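Local coordinates for protein N-ACETYLMURAMOYL-L-ALANINE AMIDASE CwlV (Paenibacillus polymyxa, PDB 1JWQ) that probably cleaves the amide bond between N-acetylmuramic acid and L-alanine in bacterial cell-wall peptidoglycan, with a zinc ion held in its catalytic domain, at residues V75-H80 with P137-E142; V4-G9 with L47-T52. All coordinates share one frame; numbering follows the deposited sequence.

Interaction 1: residues V75-H80 with P137-E142. With ZN (zinc ion), chain B.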
ATOM      1  N   VAL A  75     -12.253  -0.262   4.778  1.00 12.44           N
ATOM      2  CA  VAL A  75     -10.920   0.330   4.782  1.00 11.65           C
ATOM      3  C   VAL A  75     -10.380   0.372   3.364  1.00 11.14           C
ATOM      4  O   VAL A  75     -10.807  -0.390   2.496  1.00  9.99           O
ATOM      5  CB  VAL A  75      -9.912  -0.455   5.653  1.00 12.52           C
ATOM      6  CG1 VAL A  75     -10.346  -0.421   7.107  1.00 14.27           C
ATOM      7  CG2 VAL A  75      -9.780  -1.886   5.150  1.00 14.36           C
ATOM      8  N   PHE A  76      -9.433   1.274   3.143  1.00  9.85           N
ATOM      9  CA  PHE A  76      -8.805   1.442   1.845  1.00  9.51           C
ATOM     10  C   PHE A  76      -7.304   1.546   2.079  1.00  9.36           C
ATOM     11  O   PHE A  76      -6.853   2.307   2.929  1.00 11.13           O
ATOM     12  CB  PHE A  76      -9.343   2.713   1.183  1.00  9.51           C
ATOM     13  CG  PHE A  76      -8.720   3.031  -0.149  1.00  9.25           C
ATOM     14  CD1 PHE A  76      -7.570   3.811  -0.224  1.00  9.75           C
ATOM     15  CD2 PHE A  76      -9.306   2.583  -1.332  1.00 10.43           C
ATOM     16  CE1 PHE A  76      -7.013   4.149  -1.458  1.00  7.81           C
ATOM     17  CE2 PHE A  76      -8.760   2.911  -2.573  1.00  9.47           C
ATOM     18  CZ  PHE A  76      -7.610   3.698  -2.634  1.00  9.67           C
ATOM     19  N   VAL A  77      -6.537   0.757   1.343  1.00  9.55           N
ATOM     20  CA  VAL A  77      -5.089   0.783   1.476  1.00  9.06           C
ATOM     21  C   VAL A  77      -4.468   0.908   0.098  1.00  7.40           C
ATOM     22  O   VAL A  77      -4.683   0.059  -0.768  1.00  9.05           O
ATOM     23  CB  VAL A  77      -4.541  -0.504   2.130  1.00  8.03           C
ATOM     24  CG1 VAL A  77      -3.019  -0.431   2.230  1.00 10.67           C
ATOM     25  CG2 VAL A  77      -5.150  -0.692   3.517  1.00  9.32           C
ATOM     26  N   SER A  78      -3.708   1.976  -0.105  1.00  8.41           N
ATOM     27  CA  SER A  78      -3.033   2.185  -1.376  1.00  6.91           C
ATOM     28  C   SER A  78      -1.568   1.836  -1.143  1.00  8.50           C
ATOM     29  O   SER A  78      -0.957   2.312  -0.187  1.00  9.92           O
ATOM     30  CB  SER A  78      -3.178   3.637  -1.832  1.00  7.92           C
ATOM     31  OG  SER A  78      -2.683   3.788  -3.151  1.00  8.68           O
ATOM     32  N   ILE A  79      -1.022   0.981  -2.002  1.00  8.28           N
ATOM     33  CA  ILE A  79       0.358   0.539  -1.874  1.00  9.37           C
ATOM     34  C   ILE A  79       1.247   1.191  -2.925  1.00  8.33           C
ATOM     35  O   ILE A  79       0.956   1.155  -4.119  1.00 10.45           O
ATOM     36  CB  ILE A  79       0.455  -0.995  -1.989  1.00  9.52           C
ATOM     37  CG1 ILE A  79      -0.392  -1.649  -0.890  1.00 11.30           C
ATOM     38  CG2 ILE A  79       1.906  -1.430  -1.857  1.00 11.57           C
ATOM     39  CD1 ILE A  79      -0.406  -3.177  -0.948  1.00 11.15           C
ATOM     40  N   HIS A  80       2.329   1.793  -2.450  1.00  9.46           N
ATOM     41  CA  HIS A  80       3.269   2.503  -3.303  1.00  9.42           C
ATOM     42  C   HIS A  80       4.716   2.256  -2.893  1.00  9.94           C
ATOM     43  O   HIS A  80       4.993   1.643  -1.864  1.00 10.36           O
ATOM     44  CB  HIS A  80       2.998   4.009  -3.216  1.00  8.41           C
ATOM     45  CG  HIS A  80       1.724   4.438  -3.872  1.00  9.48           C
ATOM     46  ND1 HIS A  80       1.696   5.066  -5.096  1.00  9.43           N
ATOM     47  CD2 HIS A  80       0.435   4.334  -3.470  1.00  6.20           C
ATOM     48  CE1 HIS A  80       0.445   5.335  -5.424  1.00 10.07           C
ATOM     49  NE2 HIS A  80      -0.341   4.901  -4.454  1.00  8.83           N
ATOM     50  N   PRO A 137     -11.795   4.758   6.531  1.00  9.71           N
ATOM     51  CA  PRO A 137     -10.383   4.856   6.921  1.00  9.25           C
ATOM     52  C   PRO A 137      -9.516   4.491   5.725  1.00  9.50           C
ATOM     53  O   PRO A 137      -9.679   3.425   5.138  1.00  8.73           O
ATOM     54  CB  PRO A 137     -10.277   3.854   8.065  1.00  9.77           C
ATOM     55  CG  PRO A 137     -11.614   3.995   8.729  1.00 10.95           C
ATOM     56  CD  PRO A 137     -12.568   4.008   7.538  1.00 10.72           C
ATOM     57  N   ALA A 138      -8.600   5.382   5.360  1.00 10.67           N
ATOM     58  CA  ALA A 138      -7.759   5.141   4.200  1.00  9.31           C
ATOM     59  C   ALA A 138      -6.331   5.590   4.406  1.00  7.87           C
ATOM     60  O   ALA A 138      -6.074   6.707   4.850  1.00 11.06           O
ATOM     61  CB  ALA A 138      -8.349   5.850   2.974  1.00  8.36           C
ATOM     62  N   VAL A 139      -5.395   4.717   4.068  1.00  8.39           N
ATOM     63  CA  VAL A 139      -3.991   5.056   4.208  1.00  8.22           C
ATOM     64  C   VAL A 139      -3.233   4.712   2.942  1.00  8.72           C
ATOM     65  O   VAL A 139      -3.667   3.876   2.146  1.00  9.04           O
ATOM     66  CB  VAL A 139      -3.346   4.316   5.398  1.00  9.00           C
ATOM     67  CG1 VAL A 139      -4.049   4.712   6.700  1.00  7.92           C
ATOM     68  CG2 VAL A 139      -3.421   2.810   5.182  1.00 10.39           C
ATOM     69  N   LEU A 140      -2.110   5.388   2.747  1.00  8.08           N
ATOM     70  CA  LEU A 140      -1.268   5.137   1.590  1.00  9.33           C
ATOM     71  C   LEU A 140       0.089   4.751   2.151  1.00  8.77           C
ATOM     72  O   LEU A 140       0.660   5.460   2.981  1.00  8.70           O
ATOM     73  CB  LEU A 140      -1.158   6.387   0.714  1.00  7.70           C
ATOM     74  CG  LEU A 140      -0.392   6.188  -0.596  1.00  9.21           C
ATOM     75  CD1 LEU A 140      -0.969   7.095  -1.680  1.00 10.08           C
ATOM     76  CD2 LEU A 140       1.091   6.471  -0.367  1.00  8.65           C
ATOM     77  N   LEU A 141       0.589   3.606   1.715  1.00  8.70           N
ATOM     78  CA  LEU A 141       1.861   3.115   2.203  1.00  9.42           C
ATOM     79  C   LEU A 141       2.965   3.283   1.176  1.00  8.97           C
ATOM     80  O   LEU A 141       2.810   2.897   0.025  1.00 10.43           O
ATOM     81  CB  LEU A 141       1.733   1.631   2.567  1.00  9.68           C
ATOM     82  CG  LEU A 141       0.516   1.227   3.406  1.00  9.50           C
ATOM     83  CD1 LEU A 141       0.542  -0.285   3.622  1.00  9.15           C
ATOM     84  CD2 LEU A 141       0.525   1.961   4.741  1.00 10.11           C
ATOM     85  N   GLU A 142       4.064   3.900   1.594  1.00  9.17           N
ATOM     86  CA  GLU A 142       5.229   4.057   0.730  1.00 11.02           C
ATOM     87  C   GLU A 142       6.174   3.064   1.394  1.00 10.65           C
ATOM     88  O   GLU A 142       6.840   3.381   2.378  1.00 11.35           O
ATOM     89  CB  GLU A 142       5.766   5.487   0.807  1.00 11.23           C
ATOM     90  CG  GLU A 142       4.921   6.500   0.034  1.00 13.13           C
ATOM     91  CD  GLU A 142       5.011   6.316  -1.472  1.00 17.20           C
ATOM     92  OE1 GLU A 142       4.271   7.007  -2.208  1.00 18.93           O
ATOM     93  OE2 GLU A 142       5.828   5.486  -1.925  1.00 18.10           O
TER
HETATM   94 ZN    ZN B1001       3.421   5.859  -6.157  1.00 16.91          ZN
HETATM   95  O   HOH W   1       4.762   6.655  -4.870  1.00 13.11           O
HETATM   96  O   HOH W   2       2.602   7.957  -6.044  1.00 15.64           O

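Interaction 2: residues V4-G9 with L47-T52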
ATOM      1  N   VAL A   4     -12.574  -4.809   2.067  1.00 13.50           N
ATOM      2  CA  VAL A   4     -11.227  -4.257   2.090  1.00 12.18           C
ATOM      3  C   VAL A   4     -10.796  -3.949   0.665  1.00 11.80           C
ATOM      4  O   VAL A   4     -10.752  -4.842  -0.178  1.00 13.00           O
ATOM      5  CB  VAL A   4     -10.227  -5.269   2.689  1.00 13.47           C
ATOM      6  CG1 VAL A   4      -8.816  -4.677   2.697  1.00 13.74           C
ATOM      7  CG2 VAL A   4     -10.659  -5.653   4.091  1.00 13.50           C
ATOM      8  N   VAL A   5     -10.486  -2.688   0.387  1.00 10.31           N
ATOM      9  CA  VAL A   5     -10.049  -2.328  -0.953  1.00 10.39           C
ATOM     10  C   VAL A   5      -8.552  -2.072  -0.931  1.00  8.53           C
ATOM     11  O   VAL A   5      -8.061  -1.272  -0.139  1.00  9.59           O
ATOM     12  CB  VAL A   5     -10.796  -1.080  -1.483  1.00 10.09           C
ATOM     13  CG1 VAL A   5     -10.169  -0.606  -2.797  1.00 10.32           C
ATOM     14  CG2 VAL A   5     -12.261  -1.423  -1.712  1.00 11.99           C
ATOM     15  N   ILE A   6      -7.835  -2.795  -1.784  1.00  9.06           N
ATOM     16  CA  ILE A   6      -6.392  -2.661  -1.890  1.00  9.92           C
ATOM     17  C   ILE A   6      -6.121  -2.030  -3.239  1.00 10.55           C
ATOM     18  O   ILE A   6      -6.533  -2.550  -4.277  1.00 11.26           O
ATOM     19  CB  ILE A   6      -5.685  -4.023  -1.826  1.00 10.51           C
ATOM     20  CG1 ILE A   6      -6.074  -4.754  -0.538  1.00 10.53           C
ATOM     21  CG2 ILE A   6      -4.174  -3.821  -1.909  1.00  8.13           C
ATOM     22  CD1 ILE A   6      -5.628  -4.069   0.735  1.00 11.57           C
ATOM     23  N   ASP A   7      -5.421  -0.907  -3.205  1.00  9.48           N
ATOM     24  CA  ASP A   7      -5.110  -0.149  -4.398  1.00 10.34           C
ATOM     25  C   ASP A   7      -3.620  -0.156  -4.714  1.00 10.74           C
ATOM     26  O   ASP A   7      -2.819   0.439  -3.985  1.00 10.91           O
ATOM     27  CB  ASP A   7      -5.607   1.285  -4.197  1.00  8.61           C
ATOM     28  CG  ASP A   7      -5.256   2.191  -5.349  1.00  9.15           C
ATOM     29  OD1 ASP A   7      -4.579   3.212  -5.110  1.00 11.88           O
ATOM     30  OD2 ASP A   7      -5.656   1.878  -6.484  1.00 11.16           O
ATOM     31  N   ALA A   8      -3.254  -0.848  -5.790  1.00  9.91           N
ATOM     32  CA  ALA A   8      -1.863  -0.909  -6.229  1.00  9.53           C
ATOM     33  C   ALA A   8      -1.654   0.354  -7.046  1.00 10.10           C
ATOM     34  O   ALA A   8      -2.211   0.493  -8.130  1.00 11.04           O
ATOM     35  CB  ALA A   8      -1.633  -2.143  -7.098  1.00 10.11           C
ATOM     36  N   GLY A   9      -0.858   1.276  -6.519  1.00 11.06           N
ATOM     37  CA  GLY A   9      -0.629   2.528  -7.207  1.00 12.11           C
ATOM     38  C   GLY A   9      -0.129   2.423  -8.633  1.00 12.54           C
ATOM     39  O   GLY A   9       0.605   1.497  -8.987  1.00 12.26           O
ATOM     40  N   LEU A  47     -13.840 -11.388   5.630  1.00 19.38           N
ATOM     41  CA  LEU A  47     -13.447 -10.298   4.745  1.00 18.50           C
ATOM     42  C   LEU A  47     -13.797 -10.508   3.283  1.00 18.43           C
ATOM     43  O   LEU A  47     -13.848 -11.631   2.786  1.00 18.75           O
ATOM     44  CB  LEU A  47     -11.937 -10.066   4.841  1.00 18.54           C
ATOM     45  CG  LEU A  47     -11.347  -9.658   6.192  1.00 18.27           C
ATOM     46  CD1 LEU A  47      -9.831  -9.592   6.065  1.00 17.54           C
ATOM     47  CD2 LEU A  47     -11.912  -8.307   6.626  1.00 19.23           C
ATOM     48  N   GLU A  48     -14.032  -9.397   2.598  1.00 17.40           N
ATOM     49  CA  GLU A  48     -14.325  -9.399   1.178  1.00 18.38           C
ATOM     50  C   GLU A  48     -13.268  -8.465   0.606  1.00 17.41           C
ATOM     51  O   GLU A  48     -13.381  -7.247   0.723  1.00 17.15           O
ATOM     52  CB  GLU A  48     -15.727  -8.849   0.916  1.00 20.97           C
ATOM     53  CG  GLU A  48     -16.095  -8.779  -0.550  1.00 23.55           C
ATOM     54  CD  GLU A  48     -17.541  -8.377  -0.765  1.00 28.06           C
ATOM     55  OE1 GLU A  48     -17.914  -8.120  -1.926  1.00 29.47           O
ATOM     56  OE2 GLU A  48     -18.304  -8.325   0.226  1.00 29.27           O
ATOM     57  N   VAL A  49     -12.229  -9.041   0.009  1.00 16.98           N
ATOM     58  CA  VAL A  49     -11.131  -8.253  -0.541  1.00 15.88           C
ATOM     59  C   VAL A  49     -11.334  -7.868  -1.996  1.00 15.58           C
ATOM     60  O   VAL A  49     -11.585  -8.718  -2.850  1.00 15.47           O
ATOM     61  CB  VAL A  49      -9.798  -9.017  -0.413  1.00 16.82           C
ATOM     62  CG1 VAL A  49      -8.645  -8.142  -0.885  1.00 16.04           C
ATOM     63  CG2 VAL A  49      -9.595  -9.449   1.029  1.00 17.92           C
ATOM     64  N   VAL A  50     -11.218  -6.575  -2.271  1.00 11.58           N
ATOM     65  CA  VAL A  50     -11.388  -6.066  -3.620  1.00 10.79           C
ATOM     66  C   VAL A  50     -10.171  -5.249  -4.021  1.00 10.81           C
ATOM     67  O   VAL A  50      -9.760  -4.348  -3.298  1.00 11.12           O
ATOM     68  CB  VAL A  50     -12.632  -5.159  -3.721  1.00 11.35           C
ATOM     69  CG1 VAL A  50     -12.724  -4.558  -5.121  1.00  9.97           C
ATOM     70  CG2 VAL A  50     -13.893  -5.964  -3.401  1.00 12.08           C
ATOM     71  N   LEU A  51      -9.593  -5.571  -5.169  1.00 11.01           N
ATOM     72  CA  LEU A  51      -8.439  -4.831  -5.656  1.00 11.11           C
ATOM     73  C   LEU A  51      -8.868  -3.886  -6.766  1.00 11.51           C
ATOM     74  O   LEU A  51      -9.567  -4.294  -7.694  1.00 12.06           O
ATOM     75  CB  LEU A  51      -7.364  -5.785  -6.188  1.00 12.62           C
ATOM     76  CG  LEU A  51      -6.295  -6.241  -5.189  1.00 13.90           C
ATOM     77  CD1 LEU A  51      -6.945  -6.905  -3.977  1.00 13.74           C
ATOM     78  CD2 LEU A  51      -5.345  -7.201  -5.890  1.00 15.28           C
ATOM     79  N   THR A  52      -8.456  -2.626  -6.678  1.00 11.25           N
ATOM     80  CA  THR A  52      -8.802  -1.666  -7.725  1.00 12.41           C
ATOM     81  C   THR A  52      -8.236  -2.170  -9.052  1.00 13.75           C
ATOM     82  O   THR A  52      -8.846  -1.985 -10.105  1.00 13.29           O
ATOM     83  CB  THR A  52      -8.234  -0.268  -7.427  1.00 12.44           C
ATOM     84  OG1 THR A  52      -6.820  -0.357  -7.218  1.00 12.28           O
ATOM     85  CG2 THR A  52      -8.900   0.317  -6.191  1.00 12.87           C
TER
HETATM   86  O   HOH W   3      -5.052  -2.910  -6.639  1.00 11.86           O

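Interaction 1: residues V75-H80 with P137-E142
The isobutyl group of L140 packs against the H80 imidazole; the two side chains cross at about a right angle. L140 CG approaches the ring obliquely, 3.5 Å from H80 CD2. S78 OG sits at the ring edge, in its plane, 2.9 Å from H80 NE2. That hydrogen bond is weak and bent; the stronger partner of the hydroxyl is D7. H80 ND1 binds the zinc ion at 2.2 Å. H80 CG is anti to the carbonyl carbon (chi1 -70°), which brings the ring back toward S78 OG and the end of L140. The E142 carboxylate lies by H80 CB, its plane turned 49° from the ring. At the other end of this face, A138 CB meets the F76 ring obliquely, 3.9 Å from F76 CD1. On the reverse face V77 CG1 touches L141 CD1 at 3.8 Å. Five backbone hydrogen bonds, the first to P137 O just before strand 138-145, join the two parallel segments at the centre of the sheet. An alanine at L140 would probably open a gap beside the imidazole and leave it freer to tilt about its zinc bond. H10, E26 and two waters complete the metal site. One of these waters lies 2.0 Å from zinc and donates to E142 OE1 over 2.7 Å. The metal would polarise this water and the carboxylate is likely to orient it, consistent with a zinc hydrolase site.

Interaction 2: residues V4-G9 with L47-T52
D7 and T52 make the tightest meeting of this contact, a hydrogen bond of 2.6 Å from T52 OG1 to D7 OD2. D7 OD2 accepts it with its anti lone pair. T52 OG1 lies between its own backbone N and carbonyl carbon (chi1 55°), which turns it to D7 and leaves T52 CG2 to rest on V5 CG1 at 3.7 Å. D7 OD2 also takes a salt bridge from R64, and D7 OD1 bonds S78, so both oxygens of this buried carboxylate are engaged. A water fills the corner beside them. It donates to I6 O over 2.8 Å, accepts from A8 N at 2.9 Å, and makes a longer bond to T52 OG1. I6 and L51 lie side by side and point the same way, with L51 CD1 3.8 Å from I6 CB. Helix 26-42 packs on both of them. That helix connects the two parallel strands, so this is a beta-alpha-beta unit, within the open alpha-beta-alpha fold of the catalytic domain. Backbone bonds zip the strands together from V4 N to E48 O as far as T52 N to I6 O. Toward the other end the side chains meet at longer range and with no polar bond between them. V4 CG2 touches L47 CD2 at 3.9 Å, under helix 158-176. V49 and V50 are only partly buried, for strand 47-51 is the outermost on this side of the sheet. V50 CB stays 4.3 Å from V5 CG2. E48 holds its chain extended, and its carboxylate ends on the exposed side, clear of strand 2-8.

Overall arrangement
From the N terminus, strand 2-8 runs into helix 26-42 and returns as strand 47-51. Interaction 2 closes that first loop at one border of the sheet. Helix 61-70 then leads to strand 75-82, which settles on the other flank of strand 2-8. The chain next builds strands 92-96 and 120-125, with helix 102-116 between them. It comes back as strand 138-145, and interaction 1 closes this longer loop. The two loops follow in series; they neither nest nor cross. Strand 2-8 joins them, through probable hydrogen bonds such as D7 N to V77 O at 2.7 Å. Together they set four neighbouring parallel strands in one sheet.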